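Local coordinates for protein DegT/DnrJ/EryC1/StrS aminotransferase (Brucella abortus 2308, PDB 4QGR) that probably acts as a pyridoxal-phosphate-dependent transaminase of the DegT/DnrJ/EryC1/StrS family and binds pyridoxal-5'-phosphate, at residues M72-T76 with T220-L225; Q173-R179 with G290-A296. One frame throughout, in Å; residues are numbered along the deposited sequence.

Contact 1. Residues M72-T76 with T220-L225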
ATOM      1  N   MET A  72      -1.797 -10.788  -0.860  1.00 11.73           N
ATOM      2  CA  MET A  72      -0.515 -11.483  -0.922  1.00 12.35           C
ATOM      3  C   MET A  72      -0.588 -13.006  -0.778  1.00 12.41           C
ATOM      4  O   MET A  72       0.111 -13.740  -1.507  1.00 13.95           O
ATOM      5  CB  MET A  72       0.495 -10.847   0.027  1.00 12.58           C
ATOM      6  CG  MET A  72       0.899  -9.448  -0.440  1.00 12.89           C
ATOM      7  SD  MET A  72       2.263  -8.800   0.558  1.00 13.27           S
ATOM      8  CE  MET A  72       1.447  -8.064   1.972  1.00 13.05           C
ATOM      9  N   PRO A  73      -1.422 -13.517   0.147  1.00 12.41           N
ATOM     10  CA  PRO A  73      -1.524 -14.966   0.229  1.00 13.30           C
ATOM     11  C   PRO A  73      -2.064 -15.606  -1.069  1.00 13.68           C
ATOM     12  O   PRO A  73      -1.652 -16.729  -1.393  1.00 13.87           O
ATOM     13  CB  PRO A  73      -2.484 -15.183   1.379  1.00 13.16           C
ATOM     14  CG  PRO A  73      -2.256 -14.006   2.269  1.00 13.14           C
ATOM     15  CD  PRO A  73      -1.977 -12.864   1.338  1.00 12.56           C
ATOM     16  N   LEU A  74      -2.985 -14.920  -1.766  1.00 13.07           N
ATOM     17  CA  LEU A  74      -3.459 -15.443  -3.055  1.00 13.73           C
ATOM     18  C   LEU A  74      -2.311 -15.504  -4.051  1.00 14.60           C
ATOM     19  O   LEU A  74      -2.187 -16.480  -4.823  1.00 15.57           O
ATOM     20  CB  LEU A  74      -4.587 -14.559  -3.619  1.00 13.53           C
ATOM     21  CG  LEU A  74      -5.873 -14.522  -2.796  1.00 13.45           C
ATOM     22  CD1 LEU A  74      -6.852 -13.488  -3.358  1.00 13.70           C
ATOM     23  CD2 LEU A  74      -6.563 -15.857  -2.800  1.00 13.68           C
ATOM     24  N   MET A  75      -1.447 -14.480  -4.040  1.00 14.57           N
ATOM     25  CA  MET A  75      -0.304 -14.460  -4.928  1.00 15.47           C
ATOM     26  C   MET A  75       0.679 -15.592  -4.642  1.00 16.36           C
ATOM     27  O   MET A  75       1.184 -16.256  -5.577  1.00 16.09           O
ATOM     28  CB  MET A  75       0.431 -13.120  -4.896  1.00 15.22           C
ATOM     29  CG  MET A  75      -0.389 -11.938  -5.369  1.00 15.27           C
ATOM     30  SD  MET A  75       0.419 -10.380  -5.085  1.00 15.60           S
ATOM     31  CE  MET A  75       1.834 -10.458  -6.157  1.00 16.17           C
ATOM     32  N   THR A  76       0.951 -15.837  -3.379  1.00 17.45           N
ATOM     33  CA  THR A  76       1.903 -16.904  -3.021  1.00 18.66           C
ATOM     34  C   THR A  76       1.400 -18.267  -3.454  1.00 19.33           C
ATOM     35  O   THR A  76       2.212 -19.136  -3.755  1.00 18.31           O
ATOM     36  CB  THR A  76       2.224 -16.992  -1.520  1.00 20.19           C
ATOM     37  OG1 THR A  76       1.054 -17.374  -0.794  1.00 22.14           O
ATOM     38  CG2 THR A  76       2.729 -15.702  -1.020  1.00 21.20           C
ATOM     39  N   THR A 220       7.667 -16.730   2.044  1.00 17.58           N
ATOM     40  CA  THR A 220       7.144 -16.315   0.744  1.00 17.77           C
ATOM     41  C   THR A 220       6.419 -14.992   0.888  1.00 15.97           C
ATOM     42  O   THR A 220       6.539 -14.124   0.037  1.00 15.59           O
ATOM     43  CB  THR A 220       6.256 -17.420   0.107  1.00 18.74           C
ATOM     44  OG1 THR A 220       7.033 -18.662   0.012  1.00 20.77           O
ATOM     45  CG2 THR A 220       5.874 -17.022  -1.214  1.00 19.67           C
ATOM     46  N   LEU A 221       5.668 -14.826   1.967  1.00 15.75           N
ATOM     47  CA  LEU A 221       4.929 -13.551   2.171  1.00 14.71           C
ATOM     48  C   LEU A 221       5.914 -12.381   2.365  1.00 15.24           C
ATOM     49  O   LEU A 221       5.708 -11.270   1.871  1.00 14.14           O
ATOM     50  CB  LEU A 221       3.945 -13.632   3.341  1.00 14.52           C
ATOM     51  CG  LEU A 221       2.779 -14.558   3.055  1.00 14.53           C
ATOM     52  CD1 LEU A 221       1.991 -14.785   4.329  1.00 14.49           C
ATOM     53  CD2 LEU A 221       1.859 -14.012   1.965  1.00 14.69           C
ATOM     54  N   ARG A 222       7.019 -12.656   3.051  1.00 15.69           N
ATOM     55  CA  ARG A 222       8.005 -11.630   3.295  1.00 15.84           C
ATOM     56  C   ARG A 222       8.726 -11.252   2.007  1.00 15.83           C
ATOM     57  O   ARG A 222       9.194 -10.117   1.868  1.00 16.14           O
ATOM     58  CB  ARG A 222       9.007 -12.017   4.388  1.00 16.52           C
ATOM     59  CG  ARG A 222       8.375 -12.134   5.782  1.00 16.51           C
ATOM     60  CD  ARG A 222       9.426 -12.256   6.892  1.00 17.00           C
ATOM     61  NE  ARG A 222       8.868 -12.718   8.172  1.00 17.33           N
ATOM     62  CZ  ARG A 222       8.205 -11.935   9.032  1.00 17.27           C
ATOM     63  NH1 ARG A 222       7.972 -10.648   8.751  1.00 16.38           N
ATOM     64  NH2 ARG A 222       7.742 -12.450  10.150  1.00 17.79           N
ATOM     65  N   SER A 223       8.812 -12.200   1.077  1.00 15.94           N
ATOM     66  CA  SER A 223       9.354 -11.912  -0.231  1.00 16.31           C
ATOM     67  C   SER A 223       8.369 -11.062  -1.038  1.00 16.01           C
ATOM     68  O   SER A 223       8.739 -10.038  -1.579  1.00 16.11           O
ATOM     69  CB  SER A 223       9.663 -13.228  -0.962  1.00 16.87           C
ATOM     70  OG  SER A 223       9.927 -13.040  -2.343  1.00 16.91           O
ATOM     71  N   VAL A 224       7.114 -11.471  -1.076  1.00 15.94           N
ATOM     72  CA  VAL A 224       6.114 -10.810  -1.890  1.00 16.35           C
ATOM     73  C   VAL A 224       5.936  -9.345  -1.501  1.00 15.46           C
ATOM     74  O   VAL A 224       5.736  -8.481  -2.374  1.00 16.60           O
ATOM     75  CB  VAL A 224       4.754 -11.576  -1.826  1.00 17.07           C
ATOM     76  CG1 VAL A 224       3.608 -10.780  -2.445  1.00 17.52           C
ATOM     77  CG2 VAL A 224       4.883 -12.910  -2.549  1.00 19.07           C
ATOM     78  N   LEU A 225       5.995  -9.039  -0.205  1.00 14.91           N
ATOM     79  CA  LEU A 225       5.753  -7.664   0.231  1.00 14.30           C
ATOM     80  C   LEU A 225       6.904  -6.741  -0.072  1.00 14.98           C
ATOM     81  O   LEU A 225       6.746  -5.509   0.025  1.00 14.53           O
ATOM     82  CB  LEU A 225       5.375  -7.607   1.713  1.00 13.86           C
ATOM     83  CG  LEU A 225       6.494  -7.916   2.716  1.00 14.06           C
ATOM     84  CD1 LEU A 225       7.370  -6.724   3.013  1.00 14.05           C
ATOM     85  CD2 LEU A 225       5.894  -8.424   4.003  1.00 14.28           C
TER
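Thr-76 and Thr-220 meet through their methyl groups where two helices of the large PLP-binding domain, with its mixed sheet of the PLP-dependent transferase fold, pack against one another. The helix axes of 72-76 and 220-224 pass 9.6 Å apart with their directions at 110°, an example of how a steep crossing can be filled by a few apolar branches. Thr-76 CG2 lies 3.4 Å from Thr-220 CG2, tighter than a usual carbon contact, and the same methyl reaches CD2 of Leu-221 at 3.5 Å. Leu-221 CD2 also abuts the Met-72 to Pro-73 peptide, 3.8 Å from Pro-73 N, the Pro-73 and Leu-221 side chains crossing at about a right angle. Farther along, Met-72 and Val-224 run antiparallel alongside one another, CG of the methionine 3.6 Å from CG1 of the valine. With chi1 and chi2 carrying its sulfur to Leu-225, Met-72 SD lies 3.5 Å from Leu-225 CB; the bend at chi3 keeps CE near the same CB. Met-75 CE brushes Val-224 CG1 more loosely, and the Met-75 side chain also packs on Leu-101 of the second subunit.

Beyond this shell, Met-210 touches Met-72, Pro-73 and Leu-221, and Ile-61 backs Leu-221 and Leu-225. Helix 215-224 thus lies over the 59-63 and 208-212 end of the sheet, while helix 68-76 reaches inward to 166-170. The hydroxyl of Thr-220 bonds to Glu-216 O. Chi1 of 66° places Thr-76 OG1 between its backbone N and carbonyl carbon, where it bonds to Pro-73 O at 2.8 Å, tilted 30° from the carbonyl plane.

Contact 2. Residues Q173-R179 with G290-A296. With PLP (pyridoxal-5'-phosphate), chain E.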
ATOM      1  N   GLN A 173     -11.513  -7.333  11.184  1.00 11.35           N
ATOM      2  CA  GLN A 173     -12.348  -6.723  12.207  1.00 11.85           C
ATOM      3  C   GLN A 173     -12.285  -7.451  13.508  1.00 11.68           C
ATOM      4  O   GLN A 173     -13.042  -7.113  14.431  1.00 11.44           O
ATOM      5  CB  GLN A 173     -13.805  -6.675  11.728  1.00 12.23           C
ATOM      6  CG  GLN A 173     -14.029  -5.725  10.563  1.00 12.71           C
ATOM      7  CD  GLN A 173     -15.463  -5.716  10.036  1.00 12.67           C
ATOM      8  OE1 GLN A 173     -16.438  -5.925  10.768  1.00 13.24           O
ATOM      9  NE2 GLN A 173     -15.594  -5.446   8.763  1.00 13.75           N
ATOM     10  N   SER A 174     -11.420  -8.466  13.632  1.00 11.66           N
ATOM     11  CA  SER A 174     -11.580  -9.382  14.768  1.00 11.43           C
ATOM     12  C   SER A 174     -10.339  -9.590  15.637  1.00 11.42           C
ATOM     13  O   SER A 174     -10.296 -10.534  16.401  1.00 11.49           O
ATOM     14  CB  SER A 174     -12.042 -10.736  14.269  1.00 11.19           C
ATOM     15  OG  SER A 174     -11.124 -11.262  13.345  1.00 11.36           O
ATOM     16  N   ILE A 175      -9.338  -8.721  15.560  1.00 11.86           N
ATOM     17  CA  ILE A 175      -8.179  -8.872  16.486  1.00 12.71           C
ATOM     18  C   ILE A 175      -8.623  -8.597  17.931  1.00 13.34           C
ATOM     19  O   ILE A 175      -9.209  -7.555  18.220  1.00 13.89           O
ATOM     20  CB  ILE A 175      -6.949  -8.054  16.027  1.00 13.29           C
ATOM     21  CG1 ILE A 175      -6.488  -8.520  14.648  1.00 13.42           C
ATOM     22  CG2 ILE A 175      -5.803  -8.174  17.046  1.00 13.77           C
ATOM     23  CD1 ILE A 175      -6.143  -9.981  14.533  1.00 14.07           C
ATOM     24  N   GLY A 176      -8.398  -9.572  18.825  1.00 14.49           N
ATOM     25  CA  GLY A 176      -8.941  -9.541  20.174  1.00 14.57           C
ATOM     26  C   GLY A 176     -10.041 -10.518  20.369  1.00 15.10           C
ATOM     27  O   GLY A 176     -10.327 -10.897  21.512  1.00 15.60           O
ATOM     28  N   GLY A 177     -10.678 -10.945  19.260  1.00 14.43           N
ATOM     29  CA  GLY A 177     -11.705 -11.956  19.313  1.00 15.08           C
ATOM     30  C   GLY A 177     -11.109 -13.352  19.456  1.00 16.00           C
ATOM     31  O   GLY A 177      -9.937 -13.581  19.131  1.00 15.89           O
ATOM     32  N   LYS A 178     -11.918 -14.262  19.980  1.00 17.36           N
ATOM     33  CA  LYS A 178     -11.523 -15.645  20.072  1.00 18.30           C
ATOM     34  C   LYS A 178     -12.693 -16.600  20.119  1.00 18.21           C
ATOM     35  O   LYS A 178     -13.806 -16.221  20.418  1.00 16.61           O
ATOM     36  CB  LYS A 178     -10.595 -15.853  21.267  1.00 21.13           C
ATOM     37  CG  LYS A 178     -11.166 -15.434  22.577  1.00 22.02           C
ATOM     38  CD  LYS A 178     -10.236 -15.869  23.701  1.00 26.15           C
ATOM     39  CE  LYS A 178     -10.045 -14.748  24.683  1.00 28.65           C
ATOM     40  NZ  LYS A 178      -9.338 -15.197  25.937  1.00 31.65           N
ATOM     41  N   ARG A 179     -12.408 -17.850  19.771  1.00 19.88           N
ATOM     42  CA  ARG A 179     -13.431 -18.903  19.661  1.00 22.35           C
ATOM     43  C   ARG A 179     -12.735 -20.164  20.181  1.00 23.36           C
ATOM     44  O   ARG A 179     -11.676 -20.547  19.674  1.00 22.23           O
ATOM     45  CB  ARG A 179     -13.896 -19.032  18.213  1.00 23.54           C
ATOM     46  CG  ARG A 179     -14.541 -20.355  17.784  1.00 26.92           C
ATOM     47  CD  ARG A 179     -14.658 -20.389  16.254  1.00 30.31           C
ATOM     48  NE  ARG A 179     -15.087 -21.676  15.710  1.00 32.44           N
ATOM     49  CZ  ARG A 179     -16.342 -22.002  15.426  1.00 34.27           C
ATOM     50  NH1 ARG A 179     -17.331 -21.141  15.639  1.00 34.36           N
ATOM     51  NH2 ARG A 179     -16.606 -23.228  14.951  1.00 36.42           N
ATOM     52  N   GLY A 290     -18.388 -19.805  24.462  1.00 21.22           N
ATOM     53  CA  GLY A 290     -17.020 -20.040  24.042  1.00 20.96           C
ATOM     54  C   GLY A 290     -16.404 -18.958  23.154  1.00 20.71           C
ATOM     55  O   GLY A 290     -15.248 -19.087  22.742  1.00 20.92           O
ATOM     56  N   ASN A 291     -17.159 -17.902  22.846  1.00 18.99           N
ATOM     57  CA  ASN A 291     -16.664 -16.829  21.997  1.00 18.25           C
ATOM     58  C   ASN A 291     -16.487 -15.541  22.747  1.00 17.51           C
ATOM     59  O   ASN A 291     -17.270 -15.207  23.640  1.00 19.11           O
ATOM     60  CB  ASN A 291     -17.610 -16.542  20.809  1.00 18.76           C
ATOM     61  CG  ASN A 291     -17.505 -17.605  19.709  1.00 19.06           C
ATOM     62  OD1 ASN A 291     -16.889 -17.414  18.665  1.00 18.32           O
ATOM     63  ND2 ASN A 291     -18.090 -18.752  19.977  1.00 20.62           N
ATOM     64  N   ARG A 292     -15.460 -14.817  22.348  1.00 16.56           N
ATOM     65  CA  ARG A 292     -15.353 -13.380  22.581  1.00 15.94           C
ATOM     66  C   ARG A 292     -15.250 -12.709  21.221  1.00 15.38           C
ATOM     67  O   ARG A 292     -14.453 -13.124  20.384  1.00 15.21           O
ATOM     68  CB  ARG A 292     -14.139 -13.069  23.460  1.00 16.49           C
ATOM     69  CG  ARG A 292     -14.080 -11.607  23.876  1.00 16.25           C
ATOM     70  CD  ARG A 292     -12.876 -11.321  24.788  1.00 17.15           C
ATOM     71  NE  ARG A 292     -11.577 -11.260  24.112  1.00 16.48           N
ATOM     72  CZ  ARG A 292     -10.395 -11.179  24.741  1.00 16.74           C
ATOM     73  NH1 ARG A 292     -10.333 -11.139  26.068  1.00 18.17           N
ATOM     74  NH2 ARG A 292      -9.264 -11.118  24.039  1.00 16.69           N
ATOM     75  N   SER A 293     -16.121 -11.723  20.971  1.00 14.88           N
ATOM     76  CA  SER A 293     -16.026 -10.920  19.758  1.00 14.00           C
ATOM     77  C   SER A 293     -15.104  -9.715  19.987  1.00 14.02           C
ATOM     78  O   SER A 293     -15.012  -9.182  21.113  1.00 13.82           O
ATOM     79  CB  SER A 293     -17.430 -10.402  19.364  1.00 13.86           C
ATOM     80  OG  SER A 293     -17.304  -9.551  18.221  1.00 12.38           O
ATOM     81  N   ALA A 294     -14.396  -9.285  18.935  1.00 13.65           N
ATOM     82  CA  ALA A 294     -13.693  -8.028  18.997  1.00 13.57           C
ATOM     83  C   ALA A 294     -14.653  -6.831  18.966  1.00 13.66           C
ATOM     84  O   ALA A 294     -14.235  -5.734  19.306  1.00 12.91           O
ATOM     85  CB  ALA A 294     -12.697  -7.903  17.877  1.00 13.20           C
ATOM     86  N   TRP A 295     -15.938  -7.048  18.633  1.00 13.79           N
ATOM     87  CA  TRP A 295     -16.913  -5.925  18.561  1.00 14.25           C
ATOM     88  C   TRP A 295     -16.372  -4.752  17.773  1.00 13.89           C
ATOM     89  O   TRP A 295     -16.494  -3.607  18.196  1.00 14.62           O
ATOM     90  CB  TRP A 295     -17.354  -5.477  19.956  1.00 14.99           C
ATOM     91  CG  TRP A 295     -18.085  -6.610  20.678  1.00 15.10           C
ATOM     92  CD1 TRP A 295     -17.629  -7.334  21.731  1.00 15.68           C
ATOM     93  CD2 TRP A 295     -19.348  -7.135  20.339  1.00 15.15           C
ATOM     94  NE1 TRP A 295     -18.548  -8.286  22.090  1.00 16.66           N
ATOM     95  CE2 TRP A 295     -19.621  -8.178  21.238  1.00 15.96           C
ATOM     96  CE3 TRP A 295     -20.321  -6.790  19.393  1.00 15.10           C
ATOM     97  CZ2 TRP A 295     -20.800  -8.903  21.200  1.00 16.64           C
ATOM     98  CZ3 TRP A 295     -21.498  -7.561  19.338  1.00 15.78           C
ATOM     99  CH2 TRP A 295     -21.729  -8.577  20.241  1.00 15.93           C
ATOM    100  N   ALA A 296     -15.822  -5.015  16.597  1.00 12.77           N
ATOM    101  CA  ALA A 296     -15.513  -3.939  15.689  1.00 12.40           C
ATOM    102  C   ALA A 296     -16.730  -3.073  15.455  1.00 12.44           C
ATOM    103  O   ALA A 296     -16.617  -1.852  15.299  1.00 12.99           O
ATOM    104  CB  ALA A 296     -15.002  -4.502  14.394  1.00 12.52           C
TER
HETATM  105  N1  PLP E 403     -11.590  -6.883   5.163  1.00 12.49           N
HETATM  106  C2  PLP E 403     -12.578  -6.425   5.954  1.00 13.44           C
HETATM  107  C2A PLP E 403     -13.638  -7.343   6.513  1.00 13.83           C
HETATM  108  C3  PLP E 403     -12.553  -4.989   6.349  1.00 14.24           C
HETATM  109  O3  PLP E 403     -13.494  -4.542   7.171  1.00 13.36           O
HETATM  110  C4  PLP E 403     -11.528  -4.107   5.730  1.00 15.06           C
HETATM  111  C4A PLP E 403     -11.274  -2.678   6.020  1.00 20.41           C
HETATM  112  O4A PLP E 403     -11.369  -2.213   7.137  1.00 26.40           O
HETATM  113  C5  PLP E 403     -10.524  -4.747   4.871  1.00 14.25           C
HETATM  114  C6  PLP E 403     -10.618  -6.121   4.635  1.00 12.83           C
HETATM  115  C5A PLP E 403      -9.428  -3.929   4.223  1.00 12.98           C
HETATM  116  O4P PLP E 403      -8.504  -3.400   5.184  1.00 13.74           O
HETATM  117  P   PLP E 403      -7.770  -1.994   4.920  1.00 13.40           P
HETATM  118  O1P PLP E 403      -6.619  -1.902   5.919  1.00 12.60           O
HETATM  119  O2P PLP E 403      -7.368  -1.942   3.468  1.00 12.87           O
HETATM  120  O3P PLP E 403      -8.887  -0.998   5.272  1.00 13.95           O
HETATM  121  O   HOH W   1     -17.776 -18.233  16.385  1.00 27.73           O
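Lys-178 and Arg-292 form the hydrogen-bonded pair of a short antiparallel bridge, a compact case of backbone and side-chain bonds working together. Lys-178 N donates to Arg-292 O at 2.8 Å, and Arg-292 N returns a bond to Lys-178 O at 2.9 Å. Arg-179 and Asn-291 follow as the non-hydrogen-bonded pair.

Side-chain bonding centres on Gly-176 O, the carbonyl of the third residue in a type II turn from Ser-174 to Gly-177. Both Arg-292 NH2, at 2.8 Å, and NE, at 2.9 Å, donate to Gly-176 O, which lies in the guanidinium plane. A bend at chi3 (75°) brings the guanidinium round to it, while Lys-178 CE lies over the centre of one face, 3.6 Å from Arg-292 CZ. The neighbouring positive charges are probably eased by Glu-261, which makes a salt bridge with Arg-292 NH1. Elsewhere a water joins Arg-179 NH1 to Asn-291 OD1.

Two alanine methyls fill the rest: Ala-294 CB packs against the turn backbone, 3.5 Å from Ile-175 O, a buried oxygen with no partner in the model; Ala-296 CB meets Gln-173 CB at 3.6 Å.

One cofactor bond is made here: Gln-173 NE2 donates to PLP O3 at 2.8 Å, nearly straight at 165°. Gln-173 OE1 accepts from Phe-147 N and NE2 also meets Tyr-323 OH, which helps fix the amide; Ser-194 and Lys-199 are among the other PLP partners.

Strand 178-179 is the middle of a three-stranded antiparallel sheet, between 182-183 and 291-292, and helix 247-278 packs alongside through Leu-260 on Ile-175 and Met-264 on Arg-292 and Ala-294.

Overall arrangement
From the N terminus, the chain makes helix 68-76, then builds much of the mixed sheet before reaching 173-179, just after strand 166-170. It continues through strands 190-194 and 208-212 into helix 215-224, where contact 1 closes a loop of 143 intervening residues. The long helix 247-278 follows, and at 290-296 contact 2 closes a loop of 110. The two loops cross rather than nest, since their segments alternate. Contact 1 joins helices near the 59-63 edge of the sheet, whereas contact 2 ties the segment carrying a cofactor-binding glutamine and the turn after it to the chain beyond the long helix. Their centres are 26 Å apart, without touching.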